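Side-chain contacts in oxidized polyvinyl alcohol hydrolase (Pseudomonas sp. VM15C, PDB 3WWC), which hydrolyses beta-diketones such as 4,6-nonanedione and cleaves oxidized polyvinyl alcohol in the second step of polyvinyl alcohol degradation: residues G202-T207 and S283-A288; A221-A224 and I230-G233; N38-F41 and M46-A49; I98-A103 and V154-C159. The protein carries 1 engineered substitution. All coordinates share one frame; numbering follows the deposited sequence.

Contact 1: residues G202-T207 and S283-A288; sequences GEWYVT and SNFFSA
W204 reaches out of its loop to meet F285 and F286 on helix 275-288. From CB the side chain leaves with CG anti to the backbone N (chi1 -159°), which carries the indole toward the helix. On the five-membered ring, NE1 gives its hydrogen to the carbonyl oxygen of H231, so the polar atom of this buried indole is satisfied. Next comes CZ2, 3.9 Å from F285 CB and 4.1 Å from F285 CG. At the far corner, W204 CH2 lies 4.0 Å from F286 CE2, which sits at the indole edge near its plane and is equally close to W204 CZ3. In this alpha/beta-hydrolase fold the loop follows strand 196-200, and N184 and L188 of helix 178-189 also touch the indole. A leucine in place of W204 would probably leave the H231 carbonyl without its N-H donor and open a gap beside F286. The two phenylalanines brace each other, F285 CD2 lying 3.7 Å above the F286 ring plane, toward its rim. Behind the indole, E203 OE2 accepts from both W204 N (2.8 Å) and Y205 N (2.9 Å), which probably steadies the chain at Y205, a residue that touches a bound butanoic acid.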
loop_
_atom_site.group_PDB
_atom_site.type_symbol
_atom_site.label_atom_id
_atom_site.label_comp_id
_atom_site.label_asym_id
_atom_site.label_seq_id
_atom_site.Cartn_x
_atom_site.Cartn_y
_atom_site.Cartn_z
ATOM N N GLY A 202 -7.179 0.570 1.324
ATOM C CA GLY A 202 -6.880 -0.362 0.227
ATOM C C GLY A 202 -7.889 -1.492 0.195
ATOM O O GLY A 202 -8.551 -1.819 1.200
ATOM N N GLU A 203 -8.004 -2.101 -0.970
ATOM C CA GLU A 203 -8.884 -3.263 -1.103
ATOM C C GLU A 203 -8.150 -4.540 -0.680
ATOM O O GLU A 203 -6.894 -4.598 -0.570
ATOM C CB GLU A 203 -9.355 -3.445 -2.574
ATOM C CG GLU A 203 -10.823 -3.008 -2.861
ATOM C CD GLU A 203 -11.845 -3.962 -2.280
ATOM O OE1 GLU A 203 -13.019 -3.783 -2.631
ATOM O OE2 GLU A 203 -11.522 -4.894 -1.496
ATOM N N TRP A 204 -8.968 -5.565 -0.451
ATOM C CA TRP A 204 -8.518 -6.938 -0.168
ATOM C C TRP A 204 -9.099 -7.856 -1.277
ATOM O O TRP A 204 -8.555 -8.931 -1.531
ATOM C CB TRP A 204 -9.064 -7.430 1.188
ATOM C CG TRP A 204 -8.267 -8.578 1.779
ATOM C CD1 TRP A 204 -8.648 -9.904 1.865
ATOM C CD2 TRP A 204 -6.959 -8.497 2.369
ATOM N NE1 TRP A 204 -7.659 -10.643 2.481
ATOM C CE2 TRP A 204 -6.606 -9.806 2.805
ATOM C CE3 TRP A 204 -6.044 -7.437 2.576
ATOM C CZ2 TRP A 204 -5.384 -10.081 3.441
ATOM C CZ3 TRP A 204 -4.826 -7.710 3.207
ATOM C CH2 TRP A 204 -4.492 -9.018 3.644
ATOM N N TYR A 205 -10.189 -7.434 -1.908
ATOM C CA TYR A 205 -10.910 -8.222 -2.953
ATOM C C TYR A 205 -11.254 -9.584 -2.382
ATOM O O TYR A 205 -10.887 -10.658 -2.909
ATOM C CB TYR A 205 -10.072 -8.390 -4.201
ATOM C CG TYR A 205 -9.634 -7.105 -4.848
ATOM C CD1 TYR A 205 -10.561 -6.146 -5.278
ATOM C CD2 TYR A 205 -8.284 -6.903 -5.138
ATOM C CE1 TYR A 205 -10.146 -5.033 -6.009
ATOM C CE2 TYR A 205 -7.860 -5.798 -5.873
ATOM C CZ TYR A 205 -8.793 -4.882 -6.304
ATOM O OH TYR A 205 -8.397 -3.820 -7.116
ATOM N N VAL A 206 -11.995 -9.552 -1.277
ATOM C CA VAL A 206 -12.354 -10.774 -0.565
ATOM C C VAL A 206 -12.960 -11.850 -1.466
ATOM O O VAL A 206 -13.830 -11.554 -2.325
ATOM C CB VAL A 206 -13.332 -10.419 0.552
ATOM C CG1 VAL A 206 -13.966 -11.712 1.178
ATOM C CG2 VAL A 206 -12.562 -9.706 1.646
ATOM N N THR A 207 -12.467 -13.079 -1.293
ATOM C CA THR A 207 -13.040 -14.210 -2.054
ATOM C C THR A 207 -13.526 -15.257 -1.062
ATOM O O THR A 207 -13.349 -15.147 0.148
ATOM C CB THR A 207 -11.981 -14.937 -2.929
ATOM O OG1 THR A 207 -10.983 -15.569 -2.100
ATOM C CG2 THR A 207 -11.313 -13.942 -3.907
ATOM N N SER A 283 -6.730 -6.247 8.469
ATOM C CA SER A 283 -6.333 -6.208 9.878
ATOM C C SER A 283 -6.455 -7.584 10.534
ATOM O O SER A 283 -5.651 -7.927 11.388
ATOM C CB SER A 283 -7.165 -5.149 10.660
ATOM O OG SER A 283 -8.453 -5.669 11.029
ATOM N N ASN A 284 -7.392 -8.401 10.079
ATOM C CA ASN A 284 -7.537 -9.725 10.701
ATOM C C ASN A 284 -6.348 -10.600 10.290
ATOM O O ASN A 284 -5.758 -11.315 11.114
ATOM C CB ASN A 284 -8.833 -10.398 10.201
ATOM C CG ASN A 284 -10.086 -9.684 10.687
ATOM O OD1 ASN A 284 -10.023 -8.771 11.515
ATOM N ND2 ASN A 284 -11.240 -10.119 10.193
ATOM N N PHE A 285 -5.962 -10.531 9.020
ATOM C CA PHE A 285 -4.854 -11.359 8.588
ATOM C C PHE A 285 -3.563 -10.954 9.239
ATOM O O PHE A 285 -2.826 -11.811 9.754
ATOM C CB PHE A 285 -4.694 -11.288 7.058
ATOM C CG PHE A 285 -3.492 -12.014 6.554
ATOM C CD1 PHE A 285 -3.560 -13.367 6.296
ATOM C CD2 PHE A 285 -2.267 -11.351 6.424
ATOM C CE1 PHE A 285 -2.421 -14.064 5.930
ATOM C CE2 PHE A 285 -1.119 -12.044 6.055
ATOM C CZ PHE A 285 -1.201 -13.388 5.815
ATOM N N PHE A 286 -3.266 -9.647 9.239
ATOM C CA PHE A 286 -1.976 -9.233 9.785
ATOM C C PHE A 286 -1.912 -9.340 11.301
ATOM O O PHE A 286 -0.865 -9.617 11.843
ATOM C CB PHE A 286 -1.613 -7.810 9.301
ATOM C CG PHE A 286 -1.260 -7.771 7.848
ATOM C CD1 PHE A 286 -0.114 -8.446 7.386
ATOM C CD2 PHE A 286 -2.039 -7.038 6.937
ATOM C CE1 PHE A 286 0.250 -8.387 6.028
ATOM C CE2 PHE A 286 -1.677 -6.974 5.583
ATOM C CZ PHE A 286 -0.533 -7.649 5.129
ATOM N N SER A 287 -3.031 -9.151 11.981
ATOM C CA SER A 287 -3.011 -9.289 13.409
ATOM C C SER A 287 -2.746 -10.711 13.824
ATOM O O SER A 287 -2.060 -10.921 14.824
ATOM C CB SER A 287 -4.349 -8.839 14.011
ATOM O OG SER A 287 -4.469 -7.466 13.840
ATOM N N ALA A 288 -3.273 -11.672 13.069
ATOM C CA ALA A 288 -3.084 -13.080 13.413
ATOM C C ALA A 288 -1.637 -13.526 13.242
ATOM O O ALA A 288 -1.208 -14.456 13.875
ATOM C CB ALA A 288 -4.004 -13.975 12.577
#

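Contact 2: residues A221-A224 and I230-G233; sequences AAVA and IHQG
A CH-pi contact between V223 and H231 fastens the last part of helix 216-225 to the loop that follows it, eight residues on from V223 at H231. The methyl CG2 of V223 stands almost squarely over the imidazole, 4.0 Å from the ring centroid of H231 and 7° off the ring normal. It is the branch of V223 that lies anti to its own carbonyl carbon; CG1, anti to the backbone N, takes no part. The ring also reaches the helix backbone: H231 NE2 is 3.8 Å from V223 CA, and H231 CE1 is 3.4 Å from A222 O, which it approaches obliquely. A222 adds its methyl more loosely, with CB 4.5 Å from H231 CE1. What fixes the rotation of the imidazole is a hydrogen bond from its NE2 to the carbonyl oxygen of A226, just past the helix, so one face is held by a methyl while the N-H serves the chain leaving the helix. An alanine at H231 would probably cost V223 its aromatic platform and leave the A226 carbonyl without this donor. V223 packs further on V206, on Y353 and on P277 of helix 275-288, whereas I230, one residue before the imidazole, lies against F285 and A288 of that same helix, so the contact bridges helix 216-225 and helix 275-288.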
loop_
_atom_site.group_PDB
_atom_site.type_symbol
_atom_site.label_atom_id
_atom_site.label_comp_id
_atom_site.label_asym_id
_atom_site.label_seq_id
_atom_site.Cartn_x
_atom_site.Cartn_y
_atom_site.Cartn_z
ATOM N N ALA A 221 -20.790 -8.687 1.883
ATOM C CA ALA A 221 -21.577 -9.510 2.799
ATOM C C ALA A 221 -20.811 -10.592 3.516
ATOM O O ALA A 221 -21.160 -10.955 4.625
ATOM C CB ALA A 221 -22.763 -10.161 2.037
ATOM N N ALA A 222 -19.793 -11.168 2.866
ATOM C CA ALA A 222 -19.025 -12.221 3.472
ATOM C C ALA A 222 -18.297 -11.727 4.707
ATOM O O ALA A 222 -18.180 -12.458 5.680
ATOM C CB ALA A 222 -17.996 -12.756 2.466
ATOM N N VAL A 223 -17.760 -10.507 4.652
ATOM C CA VAL A 223 -17.038 -10.034 5.839
ATOM C C VAL A 223 -18.052 -9.642 6.920
ATOM O O VAL A 223 -17.803 -9.882 8.101
ATOM C CB VAL A 223 -16.148 -8.826 5.496
ATOM C CG1 VAL A 223 -15.488 -8.278 6.766
ATOM C CG2 VAL A 223 -15.097 -9.234 4.465
ATOM N N ALA A 224 -19.165 -9.028 6.524
ATOM C CA ALA A 224 -20.181 -8.656 7.523
ATOM C C ALA A 224 -20.676 -9.898 8.252
ATOM O O ALA A 224 -21.003 -9.832 9.429
ATOM C CB ALA A 224 -21.338 -7.958 6.858
ATOM N N ILE A 230 -10.269 -14.728 9.121
ATOM C CA ILE A 230 -9.312 -14.440 8.074
ATOM C C ILE A 230 -9.973 -14.791 6.748
ATOM O O ILE A 230 -10.390 -15.923 6.502
ATOM C CB ILE A 230 -8.020 -15.216 8.289
ATOM C CG1 ILE A 230 -7.288 -14.627 9.510
ATOM C CG2 ILE A 230 -7.082 -15.054 7.072
ATOM C CD1 ILE A 230 -6.154 -15.546 10.026
ATOM N N HIS A 231 -10.092 -13.795 5.883
ATOM C CA HIS A 231 -10.690 -13.950 4.555
ATOM C C HIS A 231 -9.616 -13.933 3.483
ATOM O O HIS A 231 -8.665 -13.134 3.520
ATOM C CB HIS A 231 -11.619 -12.784 4.221
ATOM C CG HIS A 231 -12.848 -12.743 5.062
ATOM N ND1 HIS A 231 -14.028 -13.356 4.674
ATOM C CD2 HIS A 231 -13.060 -12.231 6.298
ATOM C CE1 HIS A 231 -14.911 -13.222 5.650
ATOM N NE2 HIS A 231 -14.357 -12.546 6.636
ATOM N N GLN A 232 -9.731 -14.869 2.560
ATOM C CA GLN A 232 -8.843 -14.901 1.392
ATOM C C GLN A 232 -9.184 -13.689 0.537
ATOM O O GLN A 232 -10.228 -13.070 0.700
ATOM C CB GLN A 232 -9.116 -16.169 0.579
ATOM C CG GLN A 232 -8.876 -17.446 1.391
ATOM C CD GLN A 232 -7.431 -17.601 1.774
ATOM O OE1 GLN A 232 -6.541 -17.391 0.949
ATOM N NE2 GLN A 232 -7.179 -17.939 3.021
ATOM N N GLY A 233 -8.290 -13.311 -0.375
ATOM C CA GLY A 233 -8.613 -12.200 -1.276
ATOM C C GLY A 233 -7.737 -12.161 -2.524
ATOM O O GLY A 233 -6.586 -12.609 -2.503
#

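Contact 3: residues N38-F41 and M46-A49; sequences NVDF and MKRA
The carbonyl oxygen of F41 takes the shorter of the two hydrogen bonds between the strands, 2.8 Å from R48 N at an N-H...O angle of 166°, and K47 CA comes to 3.5 Å of the same F41 O in a C-H...O contact. The return bond, F41 N to R48 O at 2.9 Å, completes an antiparallel hydrogen-bonded pair. R48 faces D40 as well as F41, which makes a G1 beta bulge in the hairpin of strands 36-43 and 46-53; D40 takes the extra place with a left-handed backbone. F41 and R48 project from the same face of the sheet, and each side chain begins against its partner's carbonyl: F41 CB is 3.4 Å from R48 O. Beyond that they part. The F41 ring, with CG anti to the backbone N (chi1 -179°), meets Y31 edge-to-face, while the R48 guanidinium makes a salt bridge with D149 and a hydrogen bond to V101 O. On the exposed side of the hairpin, D40 OD1 lies 4.0 Å from K47 CB but 4.7 Å from K47 NZ; a water joins K47 NZ to the backbone carbonyl oxygen of D40 instead. Further along, A49 CA makes a C-H...O contact of 3.1 Å with N38 O.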
loop_
_atom_site.group_PDB
_atom_site.type_symbol
_atom_site.label_atom_id
_atom_site.label_comp_id
_atom_site.label_asym_id
_atom_site.label_seq_id
_atom_site.Cartn_x
_atom_site.Cartn_y
_atom_site.Cartn_z
ATOM N N ASN A 38 13.653 9.701 -12.186
ATOM C CA ASN A 38 14.478 8.669 -12.857
ATOM C C ASN A 38 13.570 8.019 -13.865
ATOM O O ASN A 38 12.456 7.628 -13.519
ATOM C CB ASN A 38 14.898 7.620 -11.816
ATOM C CG ASN A 38 15.938 8.168 -10.857
ATOM O OD1 ASN A 38 17.127 7.935 -11.061
ATOM N ND2 ASN A 38 15.516 8.932 -9.851
ATOM N N VAL A 39 14.007 7.888 -15.111
ATOM C CA VAL A 39 13.169 7.309 -16.149
ATOM C C VAL A 39 13.860 6.149 -16.836
ATOM O O VAL A 39 15.056 5.909 -16.582
ATOM C CB VAL A 39 12.770 8.360 -17.248
ATOM C CG1 VAL A 39 12.035 9.535 -16.601
ATOM C CG2 VAL A 39 14.021 8.867 -17.959
ATOM N N ASP A 40 13.139 5.435 -17.689
ATOM C CA ASP A 40 13.663 4.276 -18.431
ATOM C C ASP A 40 14.364 3.211 -17.598
ATOM O O ASP A 40 15.359 2.568 -18.027
ATOM C CB ASP A 40 14.584 4.776 -19.558
ATOM C CG ASP A 40 13.825 5.607 -20.553
ATOM O OD1 ASP A 40 12.638 5.290 -20.783
ATOM O OD2 ASP A 40 14.416 6.552 -21.107
ATOM N N PHE A 41 13.826 2.973 -16.400
ATOM C CA PHE A 41 14.406 1.935 -15.535
ATOM C C PHE A 41 13.852 0.638 -16.087
ATOM O O PHE A 41 12.634 0.409 -16.100
ATOM C CB PHE A 41 13.927 2.150 -14.108
ATOM C CG PHE A 41 14.483 1.149 -13.147
ATOM C CD1 PHE A 41 15.715 1.378 -12.561
ATOM C CD2 PHE A 41 13.768 -0.000 -12.833
ATOM C CE1 PHE A 41 16.233 0.470 -11.644
ATOM C CE2 PHE A 41 14.277 -0.934 -11.914
ATOM C CZ PHE A 41 15.508 -0.691 -11.317
ATOM N N MET A 46 9.458 -3.790 -19.209
ATOM C CA MET A 46 8.843 -2.459 -19.168
ATOM C C MET A 46 9.914 -1.431 -18.846
ATOM O O MET A 46 10.997 -1.789 -18.395
ATOM C CB MET A 46 7.780 -2.409 -18.061
ATOM C CG MET A 46 6.625 -3.397 -18.294
ATOM S SD MET A 46 5.371 -3.313 -16.913
ATOM C CE MET A 46 4.550 -2.116 -17.364
ATOM N N LYS A 47 9.612 -0.163 -19.114
ATOM C CA LYS A 47 10.495 0.939 -18.771
ATOM C C LYS A 47 9.686 1.699 -17.751
ATOM O O LYS A 47 8.586 2.178 -18.056
ATOM C CB LYS A 47 10.709 1.842 -19.931
ATOM C CG LYS A 47 11.140 0.992 -21.055
ATOM C CD LYS A 47 12.562 0.975 -21.153
ATOM C CE LYS A 47 12.822 1.634 -22.498
ATOM N NZ LYS A 47 14.199 1.410 -23.001
ATOM N N ARG A 48 10.256 1.813 -16.559
ATOM C CA ARG A 48 9.586 2.453 -15.444
ATOM C C ARG A 48 10.241 3.739 -14.967
ATOM O O ARG A 48 11.398 4.028 -15.280
ATOM C CB ARG A 48 9.530 1.447 -14.273
ATOM C CG ARG A 48 8.959 0.122 -14.617
ATOM C CD ARG A 48 7.482 0.192 -15.056
ATOM N NE ARG A 48 6.601 0.846 -14.080
ATOM C CZ ARG A 48 5.869 0.172 -13.200
ATOM N NH1 ARG A 48 5.888 -1.175 -13.166
ATOM N NH2 ARG A 48 5.132 0.861 -12.337
ATOM N N ALA A 49 9.513 4.514 -14.162
ATOM C CA ALA A 49 10.044 5.741 -13.636
ATOM C C ALA A 49 9.725 5.844 -12.165
ATOM O O ALA A 49 8.764 5.223 -11.671
ATOM C CB ALA A 49 9.443 6.974 -14.361
HETATM O O HOH W 1 15.758 0.999 -20.329
#

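Contact 4: residues I98-A103 and V154-C159; sequences IAPVRA and VAMVQC
I98 opens the contact, pointing from strand 96-100 at helix 148-160. Its side chain slides past that of M156 in the opposite direction, and the CG2 methyl, anti to the backbone N, meets three atoms in turn: I98 CG2 is 3.8 Å from M156 CG and equally close to SD and CE. The other branch goes further along the helix, where I98 CD1 touches V157 CG2 more loosely at 4.3 Å. A99 turns its methyl away, as alternation along a strand requires, and P100 meets the helix again with its ring. The pyrrolidine ring is crossed at about a right angle by the thioether, with P100 CB 4.0 Å from M156 SD and P100 CD 4.2 Å from M156 CE. M156 reaches both residues because it is extended through its first two torsions and bends only at the last (chi3 75°), which folds CE back over the strand to within 3.9 Å of I98 O. Around these side chains F50 and V66 of the adjoining strands also press on M156, and F152 and F153 close on P100. On the helix, C159 is tied to C27 by a disulfide. The local strand and helix axes run 9.7 Å apart and roughly antiparallel, at 149°, as in the beta-alpha-beta crossover of an alpha/beta-hydrolase, here passing from strand 96-100 through helix 148-160 to strand 170-176.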
loop_
_atom_site.group_PDB
_atom_site.type_symbol
_atom_site.label_atom_id
_atom_site.label_comp_id
_atom_site.label_asym_id
_atom_site.label_seq_id
_atom_site.Cartn_x
_atom_site.Cartn_y
_atom_site.Cartn_z
ATOM N N ILE A 98 11.098 7.353 -2.102
ATOM C CA ILE A 98 11.338 6.749 -3.426
ATOM C C ILE A 98 9.939 6.407 -3.910
ATOM O O ILE A 98 9.328 5.423 -3.457
ATOM C CB ILE A 98 12.205 5.502 -3.282
ATOM C CG1 ILE A 98 13.506 5.820 -2.513
ATOM C CG2 ILE A 98 12.526 4.986 -4.689
ATOM C CD1 ILE A 98 14.308 4.539 -2.230
ATOM N N ALA A 99 9.420 7.224 -4.849
ATOM C CA ALA A 99 8.018 7.158 -5.275
ATOM C C ALA A 99 7.883 6.651 -6.669
ATOM O O ALA A 99 8.311 7.314 -7.623
ATOM C CB ALA A 99 7.447 8.595 -5.204
ATOM N N PRO A 100 7.269 5.498 -6.840
ATOM C CA PRO A 100 7.118 4.936 -8.186
ATOM C C PRO A 100 5.994 5.561 -8.973
ATOM O O PRO A 100 4.975 5.941 -8.416
ATOM C CB PRO A 100 6.803 3.453 -7.916
ATOM C CG PRO A 100 6.010 3.521 -6.555
ATOM C CD PRO A 100 6.774 4.576 -5.769
ATOM N N VAL A 101 6.199 5.662 -10.288
ATOM C CA VAL A 101 5.154 6.147 -11.213
ATOM C C VAL A 101 4.397 4.911 -11.687
ATOM O O VAL A 101 5.002 3.844 -11.926
ATOM C CB VAL A 101 5.812 6.888 -12.382
ATOM C CG1 VAL A 101 4.769 7.328 -13.452
ATOM C CG2 VAL A 101 6.531 8.125 -11.817
ATOM N N ARG A 102 3.088 5.028 -11.848
ATOM C CA ARG A 102 2.248 3.918 -12.298
ATOM C C ARG A 102 2.591 3.531 -13.749
ATOM O O ARG A 102 2.872 4.412 -14.589
ATOM C CB ARG A 102 0.761 4.318 -12.207
ATOM C CG ARG A 102 0.300 4.544 -10.769
ATOM C CD ARG A 102 -1.101 5.187 -10.672
ATOM N NE ARG A 102 -0.994 6.534 -11.193
ATOM C CZ ARG A 102 -2.013 7.316 -11.497
ATOM N NH1 ARG A 102 -3.268 6.912 -11.284
ATOM N NH2 ARG A 102 -1.753 8.476 -12.136
ATOM N N ALA A 103 2.587 2.235 -14.045
ATOM C CA ALA A 103 2.911 1.780 -15.394
ATOM C C ALA A 103 1.982 2.431 -16.434
ATOM O O ALA A 103 2.445 2.887 -17.507
ATOM C CB ALA A 103 2.767 0.242 -15.429
ATOM N N VAL A 154 10.983 -3.577 -5.502
ATOM C CA VAL A 154 12.158 -4.142 -4.825
ATOM C C VAL A 154 13.396 -3.741 -5.624
ATOM O O VAL A 154 14.364 -3.267 -5.063
ATOM C CB VAL A 154 12.022 -5.679 -4.745
ATOM C CG1 VAL A 154 13.339 -6.318 -4.209
ATOM C CG2 VAL A 154 10.883 -6.006 -3.789
ATOM N N ALA A 155 13.335 -3.913 -6.932
ATOM C CA ALA A 155 14.474 -3.543 -7.776
ATOM C C ALA A 155 14.787 -2.062 -7.709
ATOM O O ALA A 155 15.967 -1.644 -7.702
ATOM C CB ALA A 155 14.208 -3.934 -9.213
ATOM N N MET A 156 13.747 -1.241 -7.619
ATOM C CA MET A 156 13.866 0.203 -7.517
ATOM C C MET A 156 14.612 0.599 -6.237
ATOM O O MET A 156 15.586 1.356 -6.267
ATOM C CB MET A 156 12.448 0.766 -7.542
ATOM C CG MET A 156 12.358 2.241 -7.258
ATOM S SD MET A 156 10.646 2.810 -7.121
ATOM C CE MET A 156 10.151 2.163 -5.474
ATOM N N VAL A 157 14.185 0.043 -5.113
ATOM C CA VAL A 157 14.813 0.384 -3.837
ATOM C C VAL A 157 16.255 -0.183 -3.820
ATOM O O VAL A 157 17.170 0.510 -3.367
ATOM C CB VAL A 157 13.986 -0.196 -2.672
ATOM C CG1 VAL A 157 14.756 -0.031 -1.352
ATOM C CG2 VAL A 157 12.671 0.593 -2.555
ATOM N N GLN A 158 16.466 -1.398 -4.342
ATOM C CA GLN A 158 17.843 -1.959 -4.349
ATOM C C GLN A 158 18.771 -1.091 -5.199
ATOM O O GLN A 158 19.937 -0.891 -4.850
ATOM C CB GLN A 158 17.815 -3.398 -4.858
ATOM C CG GLN A 158 17.263 -4.340 -3.811
ATOM C CD GLN A 158 17.085 -5.742 -4.318
ATOM O OE1 GLN A 158 17.091 -6.695 -3.524
ATOM N NE2 GLN A 158 16.879 -5.887 -5.599
ATOM N N CYS A 159 18.244 -0.483 -6.248
ATOM C CA CYS A 159 19.057 0.390 -7.089
ATOM C C CYS A 159 19.358 1.734 -6.419
ATOM O O CYS A 159 20.537 2.222 -6.391
ATOM C CB CYS A 159 18.308 0.601 -8.417
ATOM S SG CYS A 159 19.226 1.675 -9.555
#

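From the N terminus, contact 3 comes first and closes only the short hairpin at the edge of the central sheet. Contact 4 follows in series, closing a loop of some fifty residues between strand 96-100 and helix 148-160. These two meet directly, since strands 46-53 and 96-100 are sheet neighbours: A49 O lies 2.9 Å from V101 N. Contact 1 then spans 202 to 288, and contact 2 opens and closes within that span, so no loops cross. Contacts 1 and 2 touch as well, T207 N lying 3.0 Å from Q232 O; contact 1 ties the loop after strand 196-200 to helix 275-288, contact 2 helix 216-225 to its following loop. The two pairs occupy opposite sides of the chain's centre.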